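Local coordinates for protein esterase (Rhizomucor miehei CAU432, PDB 4WY8) that hydrolyses carboxylic esters as a fungal carboxylesterase, probably through a serine nucleophile of the alpha/beta hydrolase type, at residues P49-E54 against E106-A111; L68-P73 against A114-N119. All coordinates share one frame; numbering follows the deposited sequence.

Contact 1 of 2, residues P49-E54 against E106-A111; sequences PDVYLE and ELTVRA
Pro49 meets two helical residues one turn apart: its CG and CD face the Glu106 carboxylate, its CB the two methyls of Val109. CG lies 3.3 Å from Glu106 OE2, and the ring and the glutamate chain cross at about a right angle. CB reaches Val109 CG1 at 3.8 Å, with Val109 CG2 equally near. The CB of Asp50 points away from the helix, and the residue takes part through its backbone: its carbonyl O approaches Val109 CG1 at 3.8 Å. Val51 ends the contact. Its CG1, anti to the carbonyl carbon (chi1 -59°), touches Thr108 CG2 at 4.0 Å and Val109 CG1 at 4.1 Å, crossing both side chains at about a right angle; Tyr105 packs on Val51 as well. Beyond it the chain leaves residues 106-111, although Leu53 still packs on Tyr105; Tyr52 and Glu54 bond through their backbones to strand 65-73. Thr108 OG1 bonds to Val104 O and Thr71 OG1, while CG2 meets Val51. Glu106 bends at chi2 (-68°), and its OE1 takes Arg110 NE at 2.9 Å in the guanidinium plane, while Arg110 also bridges to Asp308 in helix 301-322. No hydrogen bond joins the two segments: residues 49-51 meet 106-109 through apolar contacts and a carboxylate against the proline ring, and the glutamate's charge is probably balanced by Arg110 in the same helix.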
ATOM      1  N   PRO A  49      -1.785 -17.135  15.403  1.00 17.91           N
ATOM      2  CA  PRO A  49      -0.453 -17.727  15.254  1.00 18.26           C
ATOM      3  C   PRO A  49       0.160 -18.053  16.600  1.00 16.87           C
ATOM      4  O   PRO A  49      -0.176 -17.417  17.594  1.00 18.64           O
ATOM      5  CB  PRO A  49       0.361 -16.629  14.549  1.00 14.24           C
ATOM      6  CG  PRO A  49      -0.644 -15.679  13.998  1.00 15.98           C
ATOM      7  CD  PRO A  49      -1.814 -15.742  14.930  1.00 15.04           C
ATOM      8  N   ASP A  50       1.026 -19.054  16.621  1.00 18.94           N
ATOM      9  CA  ASP A  50       1.796 -19.425  17.795  1.00 21.34           C
ATOM     10  C   ASP A  50       3.048 -18.567  17.938  1.00 24.22           C
ATOM     11  O   ASP A  50       3.804 -18.387  16.967  1.00 21.11           O
ATOM     12  CB  ASP A  50       2.213 -20.885  17.684  1.00 31.67           C
ATOM     13  CG  ASP A  50       1.044 -21.824  17.756  1.00 34.49           C
ATOM     14  OD1 ASP A  50       0.166 -21.624  18.627  1.00 31.78           O
ATOM     15  OD2 ASP A  50       0.993 -22.739  16.904  1.00 47.57           O
ATOM     16  N   VAL A  51       3.286 -18.053  19.142  1.00 17.72           N
ATOM     17  CA  VAL A  51       4.466 -17.236  19.357  1.00 15.39           C
ATOM     18  C   VAL A  51       5.130 -17.629  20.649  1.00 16.31           C
ATOM     19  O   VAL A  51       4.491 -18.141  21.567  1.00 17.40           O
ATOM     20  CB  VAL A  51       4.143 -15.700  19.400  1.00 14.47           C
ATOM     21  CG1 VAL A  51       3.485 -15.211  18.082  1.00 12.46           C
ATOM     22  CG2 VAL A  51       3.269 -15.355  20.603  1.00 15.34           C
ATOM     23  N   TYR A  52       6.426 -17.378  20.714  1.00 17.40           N
ATOM     24  CA  TYR A  52       7.161 -17.429  21.959  1.00 20.61           C
ATOM     25  C   TYR A  52       6.989 -16.080  22.650  1.00 19.13           C
ATOM     26  O   TYR A  52       7.410 -15.062  22.099  1.00 20.75           O
ATOM     27  CB  TYR A  52       8.643 -17.744  21.696  1.00 20.88           C
ATOM     28  CG  TYR A  52       9.470 -17.800  22.956  1.00 23.88           C
ATOM     29  CD1 TYR A  52       9.785 -19.015  23.543  1.00 29.02           C
ATOM     30  CD2 TYR A  52       9.900 -16.639  23.581  1.00 28.63           C
ATOM     31  CE1 TYR A  52      10.527 -19.070  24.720  1.00 37.53           C
ATOM     32  CE2 TYR A  52      10.634 -16.684  24.760  1.00 34.39           C
ATOM     33  CZ  TYR A  52      10.941 -17.898  25.321  1.00 33.71           C
ATOM     34  OH  TYR A  52      11.676 -17.926  26.485  1.00 45.49           O
ATOM     35  N   LEU A  53       6.422 -16.067  23.861  1.00 15.14           N
ATOM     36  CA  LEU A  53       6.164 -14.806  24.554  1.00 18.37           C
ATOM     37  C   LEU A  53       6.953 -14.701  25.854  1.00 24.99           C
ATOM     38  O   LEU A  53       7.072 -15.664  26.603  1.00 27.56           O
ATOM     39  CB  LEU A  53       4.661 -14.628  24.820  1.00 18.34           C
ATOM     40  CG  LEU A  53       4.268 -13.315  25.511  1.00 22.31           C
ATOM     41  CD1 LEU A  53       2.934 -12.789  24.997  1.00 24.27           C
ATOM     42  CD2 LEU A  53       4.158 -13.527  26.997  1.00 24.28           C
ATOM     43  N   GLU A  54       7.495 -13.512  26.097  1.00 25.95           N
ATOM     44  CA  GLU A  54       8.282 -13.222  27.289  1.00 26.14           C
ATOM     45  C   GLU A  54       7.828 -11.919  27.914  1.00 23.18           C
ATOM     46  O   GLU A  54       7.680 -10.912  27.213  1.00 23.48           O
ATOM     47  CB  GLU A  54       9.781 -13.136  26.944  1.00 24.79           C
ATOM     48  CG  GLU A  54      10.642 -12.493  28.056  1.00 38.41           C
ATOM     49  CD  GLU A  54      12.144 -12.414  27.723  1.00 50.89           C
ATOM     50  OE1 GLU A  54      12.941 -12.017  28.617  1.00 41.01           O
ATOM     51  OE2 GLU A  54      12.521 -12.691  26.556  1.00 54.98           O
ATOM     52  N   GLU A 106       0.305 -11.679  14.588  1.00 11.03           N
ATOM     53  CA  GLU A 106       0.443 -11.759  13.114  1.00 14.12           C
ATOM     54  C   GLU A 106       1.694 -11.037  12.592  1.00 10.78           C
ATOM     55  O   GLU A 106       2.407 -11.542  11.738  1.00 13.46           O
ATOM     56  CB  GLU A 106      -0.802 -11.181  12.422  1.00 12.99           C
ATOM     57  CG  GLU A 106      -2.036 -12.086  12.459  1.00 15.07           C
ATOM     58  CD  GLU A 106      -1.907 -13.373  11.625  1.00 19.60           C
ATOM     59  OE1 GLU A 106      -1.030 -13.463  10.727  1.00 19.11           O
ATOM     60  OE2 GLU A 106      -2.717 -14.301  11.862  1.00 23.02           O
ATOM     61  N   LEU A 107       1.935  -9.835  13.093  1.00 13.60           N
ATOM     62  CA  LEU A 107       3.116  -9.072  12.706  1.00 12.26           C
ATOM     63  C   LEU A 107       4.392  -9.844  13.069  1.00 11.64           C
ATOM     64  O   LEU A 107       5.335  -9.945  12.293  1.00 10.36           O
ATOM     65  CB  LEU A 107       3.086  -7.711  13.401  1.00  9.20           C
ATOM     66  CG  LEU A 107       4.213  -6.728  13.071  1.00 15.76           C
ATOM     67  CD1 LEU A 107       4.285  -6.361  11.557  1.00  6.77           C
ATOM     68  CD2 LEU A 107       4.082  -5.480  13.950  1.00  9.10           C
ATOM     69  N   THR A 108       4.396 -10.397  14.268  1.00 12.05           N
ATOM     70  CA  THR A 108       5.496 -11.208  14.750  1.00  7.97           C
ATOM     71  C   THR A 108       5.827 -12.321  13.783  1.00  9.82           C
ATOM     72  O   THR A 108       6.993 -12.446  13.368  1.00  9.00           O
ATOM     73  CB  THR A 108       5.183 -11.829  16.118  1.00 11.53           C
ATOM     74  OG1 THR A 108       4.991 -10.789  17.095  1.00  9.21           O
ATOM     75  CG2 THR A 108       6.315 -12.771  16.534  1.00  8.03           C
ATOM     76  N   VAL A 109       4.838 -13.133  13.396  1.00  8.82           N
ATOM     77  CA  VAL A 109       5.227 -14.276  12.553  1.00 10.42           C
ATOM     78  C   VAL A 109       5.384 -13.918  11.082  1.00 11.55           C
ATOM     79  O   VAL A 109       6.158 -14.566  10.357  1.00 12.96           O
ATOM     80  CB  VAL A 109       4.226 -15.449  12.653  1.00 14.58           C
ATOM     81  CG1 VAL A 109       4.097 -15.901  14.121  1.00  9.61           C
ATOM     82  CG2 VAL A 109       2.865 -15.030  12.117  1.00 11.27           C
ATOM     83  N   ARG A 110       4.697 -12.880  10.620  1.00 12.06           N
ATOM     84  CA  ARG A 110       4.846 -12.509   9.214  1.00 14.66           C
ATOM     85  C   ARG A 110       6.183 -11.806   8.983  1.00 11.48           C
ATOM     86  O   ARG A 110       6.827 -12.032   7.984  1.00 14.58           O
ATOM     87  CB  ARG A 110       3.694 -11.627   8.749  1.00 14.29           C
ATOM     88  CG  ARG A 110       2.356 -12.363   8.685  1.00 13.20           C
ATOM     89  CD  ARG A 110       1.274 -11.450   8.129  1.00 11.70           C
ATOM     90  NE  ARG A 110      -0.075 -11.893   8.477  1.00 13.34           N
ATOM     91  CZ  ARG A 110      -1.171 -11.574   7.790  1.00 16.89           C
ATOM     92  NH1 ARG A 110      -1.078 -10.816   6.697  1.00 13.79           N
ATOM     93  NH2 ARG A 110      -2.363 -11.997   8.206  1.00 12.64           N
ATOM     94  N   ALA A 111       6.602 -10.962   9.914  1.00 13.62           N
ATOM     95  CA  ALA A 111       7.855 -10.233   9.749  1.00 14.17           C
ATOM     96  C   ALA A 111       9.037 -11.057  10.241  1.00 13.77           C
ATOM     97  O   ALA A 111      10.183 -10.738   9.936  1.00 12.13           O
ATOM     98  CB  ALA A 111       7.801  -8.892  10.493  1.00  8.46           C
TER

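Contact 2 of 2, residues L68-P73 against A114-N119; sequences LTITRP and AVIFVN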
ATOM      1  N   LEU A  68       7.436  -4.526  29.430  1.00 16.83           N
ATOM      2  CA  LEU A  68       7.548  -4.930  28.036  1.00 19.72           C
ATOM      3  C   LEU A  68       6.971  -6.322  27.835  1.00 21.63           C
ATOM      4  O   LEU A  68       7.178  -7.206  28.674  1.00 23.75           O
ATOM      5  CB  LEU A  68       9.011  -4.935  27.596  1.00 15.39           C
ATOM      6  CG  LEU A  68       9.807  -3.664  27.900  1.00 17.77           C
ATOM      7  CD1 LEU A  68      11.244  -3.845  27.424  1.00 17.34           C
ATOM      8  CD2 LEU A  68       9.186  -2.430  27.279  1.00 17.30           C
ATOM      9  N   THR A  69       6.218  -6.505  26.751  1.00 16.80           N
ATOM     10  CA  THR A  69       5.791  -7.837  26.308  1.00 14.76           C
ATOM     11  C   THR A  69       6.493  -8.137  24.984  1.00 13.52           C
ATOM     12  O   THR A  69       6.282  -7.447  23.991  1.00 17.82           O
ATOM     13  CB  THR A  69       4.245  -7.912  26.153  1.00 16.74           C
ATOM     14  OG1 THR A  69       3.630  -7.476  27.368  1.00 21.41           O
ATOM     15  CG2 THR A  69       3.788  -9.307  25.878  1.00 16.99           C
ATOM     16  N   ILE A  70       7.355  -9.144  24.969  1.00 16.46           N
ATOM     17  CA  ILE A  70       8.136  -9.451  23.786  1.00 11.49           C
ATOM     18  C   ILE A  70       7.674 -10.739  23.134  1.00 16.47           C
ATOM     19  O   ILE A  70       7.731 -11.812  23.749  1.00 16.22           O
ATOM     20  CB  ILE A  70       9.618  -9.576  24.126  1.00 16.75           C
ATOM     21  CG1 ILE A  70      10.063  -8.360  24.941  1.00 14.27           C
ATOM     22  CG2 ILE A  70      10.444  -9.757  22.849  1.00 14.37           C
ATOM     23  CD1 ILE A  70      11.456  -8.479  25.493  1.00 21.86           C
ATOM     24  N   THR A  71       7.248 -10.658  21.874  1.00 15.99           N
ATOM     25  CA  THR A  71       6.819 -11.870  21.175  1.00 13.53           C
ATOM     26  C   THR A  71       7.777 -12.187  20.023  1.00 13.90           C
ATOM     27  O   THR A  71       8.276 -11.277  19.373  1.00 12.43           O
ATOM     28  CB  THR A  71       5.354 -11.730  20.646  1.00 11.98           C
ATOM     29  OG1 THR A  71       5.219 -10.495  19.953  1.00 12.99           O
ATOM     30  CG2 THR A  71       4.343 -11.740  21.799  1.00 10.54           C
ATOM     31  N   ARG A  72       8.076 -13.465  19.793  1.00 13.54           N
ATOM     32  CA  ARG A  72       8.874 -13.845  18.622  1.00 14.19           C
ATOM     33  C   ARG A  72       8.374 -15.151  18.011  1.00 14.34           C
ATOM     34  O   ARG A  72       7.672 -15.900  18.677  1.00 12.11           O
ATOM     35  CB  ARG A  72      10.379 -13.915  18.976  1.00 18.49           C
ATOM     36  CG  ARG A  72      10.716 -14.300  20.367  1.00 18.53           C
ATOM     37  CD  ARG A  72      12.157 -13.899  20.770  1.00 19.34           C
ATOM     38  NE  ARG A  72      13.175 -14.580  19.978  1.00 17.51           N
ATOM     39  CZ  ARG A  72      14.319 -14.027  19.581  1.00 21.93           C
ATOM     40  NH1 ARG A  72      15.184 -14.742  18.866  1.00 17.62           N
ATOM     41  NH2 ARG A  72      14.600 -12.762  19.895  1.00 16.59           N
ATOM     42  N   PRO A  73       8.739 -15.429  16.741  1.00 10.48           N
ATOM     43  CA  PRO A  73       8.277 -16.700  16.173  1.00 11.37           C
ATOM     44  C   PRO A  73       8.886 -17.866  16.947  1.00 16.88           C
ATOM     45  O   PRO A  73       9.946 -17.686  17.561  1.00 16.21           O
ATOM     46  CB  PRO A  73       8.801 -16.672  14.726  1.00 13.34           C
ATOM     47  CG  PRO A  73       9.208 -15.245  14.457  1.00 12.36           C
ATOM     48  CD  PRO A  73       9.588 -14.679  15.798  1.00 13.02           C
ATOM     49  N   ALA A 114      11.140  -9.778  16.469  1.00 13.13           N
ATOM     50  CA  ALA A 114      10.752  -9.665  17.866  1.00 14.63           C
ATOM     51  C   ALA A 114       9.911  -8.414  18.005  1.00 13.61           C
ATOM     52  O   ALA A 114      10.399  -7.299  17.777  1.00 12.79           O
ATOM     53  CB  ALA A 114      11.972  -9.597  18.796  1.00 11.72           C
ATOM     54  N   VAL A 115       8.642  -8.577  18.345  1.00 11.78           N
ATOM     55  CA  VAL A 115       7.831  -7.397  18.583  1.00 11.54           C
ATOM     56  C   VAL A 115       7.899  -7.055  20.070  1.00 14.09           C
ATOM     57  O   VAL A 115       7.597  -7.875  20.951  1.00 15.46           O
ATOM     58  CB  VAL A 115       6.381  -7.583  18.122  1.00  9.15           C
ATOM     59  CG1 VAL A 115       5.612  -6.342  18.374  1.00  9.53           C
ATOM     60  CG2 VAL A 115       6.352  -7.892  16.625  1.00 11.10           C
ATOM     61  N   ILE A 116       8.360  -5.845  20.339  1.00 14.42           N
ATOM     62  CA  ILE A 116       8.516  -5.368  21.696  1.00 11.65           C
ATOM     63  C   ILE A 116       7.392  -4.387  22.012  1.00 12.81           C
ATOM     64  O   ILE A 116       7.397  -3.228  21.597  1.00  9.74           O
ATOM     65  CB  ILE A 116       9.899  -4.739  21.872  1.00 14.18           C
ATOM     66  CG1 ILE A 116      10.963  -5.806  21.547  1.00 16.72           C
ATOM     67  CG2 ILE A 116      10.082  -4.229  23.277  1.00 10.96           C
ATOM     68  CD1 ILE A 116      12.335  -5.250  21.316  1.00 18.37           C
ATOM     69  N   PHE A 117       6.410  -4.913  22.731  1.00 12.39           N
ATOM     70  CA  PHE A 117       5.180  -4.233  23.068  1.00 12.07           C
ATOM     71  C   PHE A 117       5.331  -3.465  24.384  1.00 13.94           C
ATOM     72  O   PHE A 117       5.509  -4.046  25.441  1.00 15.25           O
ATOM     73  CB  PHE A 117       4.050  -5.280  23.167  1.00 16.21           C
ATOM     74  CG  PHE A 117       2.661  -4.698  23.217  1.00 12.86           C
ATOM     75  CD1 PHE A 117       2.056  -4.410  24.434  1.00 12.45           C
ATOM     76  CD2 PHE A 117       1.955  -4.458  22.040  1.00  9.69           C
ATOM     77  CE1 PHE A 117       0.761  -3.883  24.479  1.00 13.82           C
ATOM     78  CE2 PHE A 117       0.683  -3.917  22.074  1.00 11.28           C
ATOM     79  CZ  PHE A 117       0.080  -3.636  23.297  1.00 10.85           C
ATOM     80  N   VAL A 118       5.246  -2.151  24.324  1.00 12.63           N
ATOM     81  CA  VAL A 118       5.406  -1.365  25.520  1.00 15.29           C
ATOM     82  C   VAL A 118       4.063  -1.201  26.208  1.00 17.43           C
ATOM     83  O   VAL A 118       3.125  -0.649  25.614  1.00 14.48           O
ATOM     84  CB  VAL A 118       5.988   0.017  25.194  1.00 17.55           C
ATOM     85  CG1 VAL A 118       6.148   0.820  26.469  1.00 11.94           C
ATOM     86  CG2 VAL A 118       7.313  -0.151  24.456  1.00 10.62           C
ATOM     87  N   ASN A 119       3.941  -1.728  27.427  1.00 14.68           N
ATOM     88  CA  ASN A 119       2.721  -1.511  28.188  1.00 16.81           C
ATOM     89  C   ASN A 119       2.791  -0.174  28.906  1.00 16.31           C
ATOM     90  O   ASN A 119       2.946  -0.130  30.116  1.00 14.51           O
ATOM     91  CB  ASN A 119       2.496  -2.648  29.186  1.00 15.15           C
ATOM     92  CG  ASN A 119       2.423  -3.993  28.511  1.00 15.39           C
ATOM     93  OD1 ASN A 119       1.359  -4.405  28.042  1.00 17.34           O
ATOM     94  ND2 ASN A 119       3.559  -4.679  28.421  1.00 15.75           N
TER
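Thr69 and Phe117 form a hydrogen-bonded antiparallel pair, with Thr69 N to Phe117 O at 2.9 Å and Phe117 N to Thr69 O at 2.8 Å. Thr71 and Val115 make the second, at 3.0 Å from Thr71 N to Val115 O and 2.9 Å from Val115 N to Thr71 O. Between and beside these rungs, the CA-H groups of Leu68, Ile70 and Ala114 lean on carbonyl oxygens of the opposing strand. One side-chain bond extends the ladder: Asn119, its CG anti to the carbonyl carbon (chi1 -58°), gives a nearly straight bond (170°) from ND2 to Thr69 OG1 at 3.0 Å, with the oxygen in the amide plane. ND2 also bonds to Glu67 O, and Thr69 OG1 is also hydrogen-bonded to Glu55 OE1 of strand 51-59. On the face of Leu68, Ile70, Ile116 and Val118 the contacts are apolar: Ile70 CG2 lies 4.2 Å from Ile116 CG1 and Leu68 CD2 4.1 Å from Val118 CG2, each pair side by side, pointing the same way. On the other face, Thr71 OG1 lies against Val115 CB at 3.6 Å and bonds to Thr108. Antiparallel strand 65-73 thus joins strand 114-118, which runs parallel to strand 83-87, as in the alpha/beta hydrolase sheet.

Overall arrangement
Contacts 1 and 2 lie about 9 Å apart, centre to centre, at the end of the mixed sheet that begins with strand 51-59. Their segments alternate along the chain: 49-54, 68-73, 106-111, then 114-119. Strands 51-59 and 65-73 follow each other and pair directly, with Tyr52 N to Arg72 O at 2.8 Å as a probable hydrogen bond. Helix 101-111 is followed closely by strand 114-118, and Thr108 of contact 1 packs on Val115 and Arg72 of contact 2. The helix therefore covers the face that carries Thr71, Val115 and Phe117, and also the start of segment 49-54. The putative nucleophile elbow at Ser164 follows strand 159-163, farther across the same sheet.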